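Local atomic coordinates of aminoglycoside phosphotransferase (Streptomyces rimosus, PDB entry 6FUC), a protein that probably phosphorylates streptomycin with ATP as phosphate donor, an aminoglycoside kinase reaction linked to antibiotic resistance. Residues P153-H158 against Y263-P268. Sequence-based numbering, arbitrary orientation.
Sequences PEEQRH and YLHLDP
The amide nitrogen of Q156 rests on one face of the H265 imidazole. From CB the side chain of Q156 sets off toward the helix: CG stands anti to the carbonyl carbon (chi1 -67°) and CD continues the extended line (chi2 -174°). At the tip the amide divides its work. NE2 of Q156 sits 3.4 Å above the plane of the H265 imidazole and over its centre, and its distance to CE1 of H265 is 3.5 Å. The amide and ring planes are 64° apart, so the nitrogen dips onto the face instead of the whole amide lying flat on it. OE1 of Q156 takes a hydrogen bond from a water whose O lies 2.8 Å away and which also donates to the backbone O of H265. In the two-lobed, protein-kinase-like fold of the aminoglycoside phosphotransferases, this contact ties the loop between helices 131-143 and 161-168 to the C-terminal helix 257-266; L164 and L168 of helix 161-168 touch Q156 and H265, respectively. A second water has its O in the plane of the imidazole, 2.9 Å from NE2 of H265, and donates to OE2 of E155; the carboxylate, held one water away, might modestly polarise the ring. P153 approaches the ring obliquely, its CG 3.9 Å from CD2 of H265, while CD of P153 lies 4.4 Å from CG of P268. Beyond this looser proline pair, P268 also packs on F151 and L152.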
loop_
_atom_site.group_PDB
_atom_site.type_symbol
_atom_site.label_atom_id
_atom_site.label_comp_id
_atom_site.label_asym_id
_atom_site.label_seq_id
_atom_site.Cartn_x
_atom_site.Cartn_y
_atom_site.Cartn_z
ATOM N N PRO A 153 -13.274 5.761 7.459
ATOM C CA PRO A 153 -14.606 5.645 6.864
ATOM C C PRO A 153 -15.459 6.850 7.221
ATOM O O PRO A 153 -15.375 7.340 8.348
ATOM C CB PRO A 153 -15.167 4.399 7.544
ATOM C CG PRO A 153 -13.993 3.645 7.965
ATOM C CD PRO A 153 -12.946 4.602 8.326
ATOM N N GLU A 154 -16.289 7.276 6.278
ATOM C CA GLU A 154 -17.076 8.482 6.496
ATOM C C GLU A 154 -17.791 8.508 7.867
ATOM O O GLU A 154 -17.831 9.535 8.542
ATOM C CB GLU A 154 -18.085 8.623 5.349
ATOM C CG GLU A 154 -18.600 10.043 5.197
ATOM N N GLU A 155 -18.396 7.395 8.244
ATOM C CA GLU A 155 -19.193 7.325 9.470
ATOM C C GLU A 155 -18.375 7.423 10.774
ATOM O O GLU A 155 -18.940 7.572 11.853
ATOM C CB GLU A 155 -20.095 6.072 9.427
ATOM C CG GLU A 155 -19.402 4.719 9.568
ATOM C CD GLU A 155 -18.764 4.136 8.296
ATOM O OE1 GLU A 155 -18.686 4.828 7.224
ATOM O OE2 GLU A 155 -18.355 2.951 8.389
ATOM N N GLN A 156 -17.044 7.292 10.667
ATOM C CA GLN A 156 -16.131 7.345 11.801
ATOM C C GLN A 156 -15.426 8.675 11.950
ATOM O O GLN A 156 -14.711 8.860 12.925
ATOM C CB GLN A 156 -15.081 6.234 11.657
ATOM C CG GLN A 156 -15.664 4.848 11.792
ATOM C CD GLN A 156 -14.614 3.767 11.789
ATOM O OE1 GLN A 156 -13.432 4.019 11.650
ATOM N NE2 GLN A 156 -15.045 2.585 11.918
ATOM N N ARG A 157 -15.626 9.584 10.993
ATOM C CA ARG A 157 -14.712 10.746 10.912
ATOM C C ARG A 157 -14.904 11.684 12.059
ATOM O O ARG A 157 -14.034 12.488 12.373
ATOM C CB ARG A 157 -14.907 11.487 9.603
ATOM C CG ARG A 157 -14.372 10.609 8.495
ATOM C CD ARG A 157 -14.304 11.332 7.175
ATOM N NE ARG A 157 -13.802 10.396 6.174
ATOM C CZ ARG A 157 -14.147 10.415 4.887
ATOM N NH1 ARG A 157 -15.024 11.318 4.433
ATOM N NH2 ARG A 157 -13.637 9.514 4.064
ATOM N N HIS A 158 -16.061 11.596 12.717
ATOM C CA HIS A 158 -16.350 12.447 13.855
ATOM C C HIS A 158 -16.257 11.740 15.188
ATOM O O HIS A 158 -16.784 12.230 16.203
ATOM C CB HIS A 158 -17.738 13.135 13.701
ATOM C CG HIS A 158 -17.894 13.901 12.437
ATOM N ND1 HIS A 158 -18.220 13.343 11.217
ATOM C CD2 HIS A 158 -17.765 15.233 12.219
ATOM C CE1 HIS A 158 -18.283 14.312 10.306
ATOM N NE2 HIS A 158 -17.990 15.458 10.889
ATOM N N TYR A 263 -9.724 -5.184 9.436
ATOM C CA TYR A 263 -8.570 -4.558 8.762
ATOM C C TYR A 263 -8.908 -3.237 8.099
ATOM O O TYR A 263 -8.070 -2.326 8.095
ATOM C CB TYR A 263 -7.926 -5.568 7.774
ATOM C CG TYR A 263 -7.162 -6.615 8.514
ATOM C CD1 TYR A 263 -5.916 -6.318 9.075
ATOM C CD2 TYR A 263 -7.673 -7.887 8.744
ATOM C CE1 TYR A 263 -5.230 -7.246 9.841
ATOM C CE2 TYR A 263 -6.974 -8.827 9.489
ATOM C CZ TYR A 263 -5.781 -8.519 10.061
ATOM O OH TYR A 263 -5.060 -9.377 10.826
ATOM N N LEU A 264 -10.107 -3.113 7.538
ATOM C CA LEU A 264 -10.537 -1.833 6.987
ATOM C C LEU A 264 -10.466 -0.732 8.024
ATOM O O LEU A 264 -10.052 0.362 7.741
ATOM C CB LEU A 264 -11.950 -1.943 6.427
ATOM C CG LEU A 264 -12.417 -0.679 5.711
ATOM C CD1 LEU A 264 -11.554 -0.345 4.466
ATOM C CD2 LEU A 264 -13.870 -0.839 5.349
ATOM N N HIS A 265 -10.941 -1.085 9.223
ATOM C CA HIS A 265 -11.025 -0.122 10.293
ATOM C C HIS A 265 -9.682 0.144 11.024
ATOM O O HIS A 265 -9.455 1.263 11.494
ATOM C CB HIS A 265 -12.077 -0.547 11.297
ATOM C CG HIS A 265 -13.454 -0.425 10.731
ATOM N ND1 HIS A 265 -14.571 -0.820 11.438
ATOM C CD2 HIS A 265 -13.902 0.035 9.528
ATOM C CE1 HIS A 265 -15.643 -0.600 10.681
ATOM N NE2 HIS A 265 -15.266 -0.089 9.518
ATOM N N LEU A 266 -8.826 -0.872 11.034
ATOM C CA LEU A 266 -7.512 -0.684 11.652
ATOM C C LEU A 266 -6.649 0.228 10.783
ATOM O O LEU A 266 -5.895 1.090 11.292
ATOM C CB LEU A 266 -6.829 -2.039 11.840
ATOM C CG LEU A 266 -5.421 -1.985 12.408
ATOM C CD1 LEU A 266 -5.338 -1.327 13.781
ATOM C CD2 LEU A 266 -4.834 -3.397 12.421
ATOM N N ASP A 267 -6.654 0.008 9.467
ATOM C CA ASP A 267 -5.646 0.594 8.588
ATOM C C ASP A 267 -5.524 2.081 8.788
ATOM O O ASP A 267 -4.376 2.588 8.912
ATOM C CB ASP A 267 -5.926 0.195 7.130
ATOM C CG ASP A 267 -4.724 0.518 6.258
ATOM O OD1 ASP A 267 -3.802 -0.398 6.229
ATOM O OD2 ASP A 267 -4.672 1.617 5.709
ATOM N N PRO A 268 -6.597 2.884 8.771
ATOM C CA PRO A 268 -6.389 4.313 8.855
ATOM C C PRO A 268 -5.759 4.800 10.130
ATOM O O PRO A 268 -5.173 5.882 10.184
ATOM C CB PRO A 268 -7.783 4.912 8.665
ATOM C CG PRO A 268 -8.690 3.835 8.911
ATOM C CD PRO A 268 -8.021 2.539 8.582
HETATM O O HOH W 1 -16.519 1.141 7.225
HETATM O O HOH W 2 -11.447 2.626 12.953
#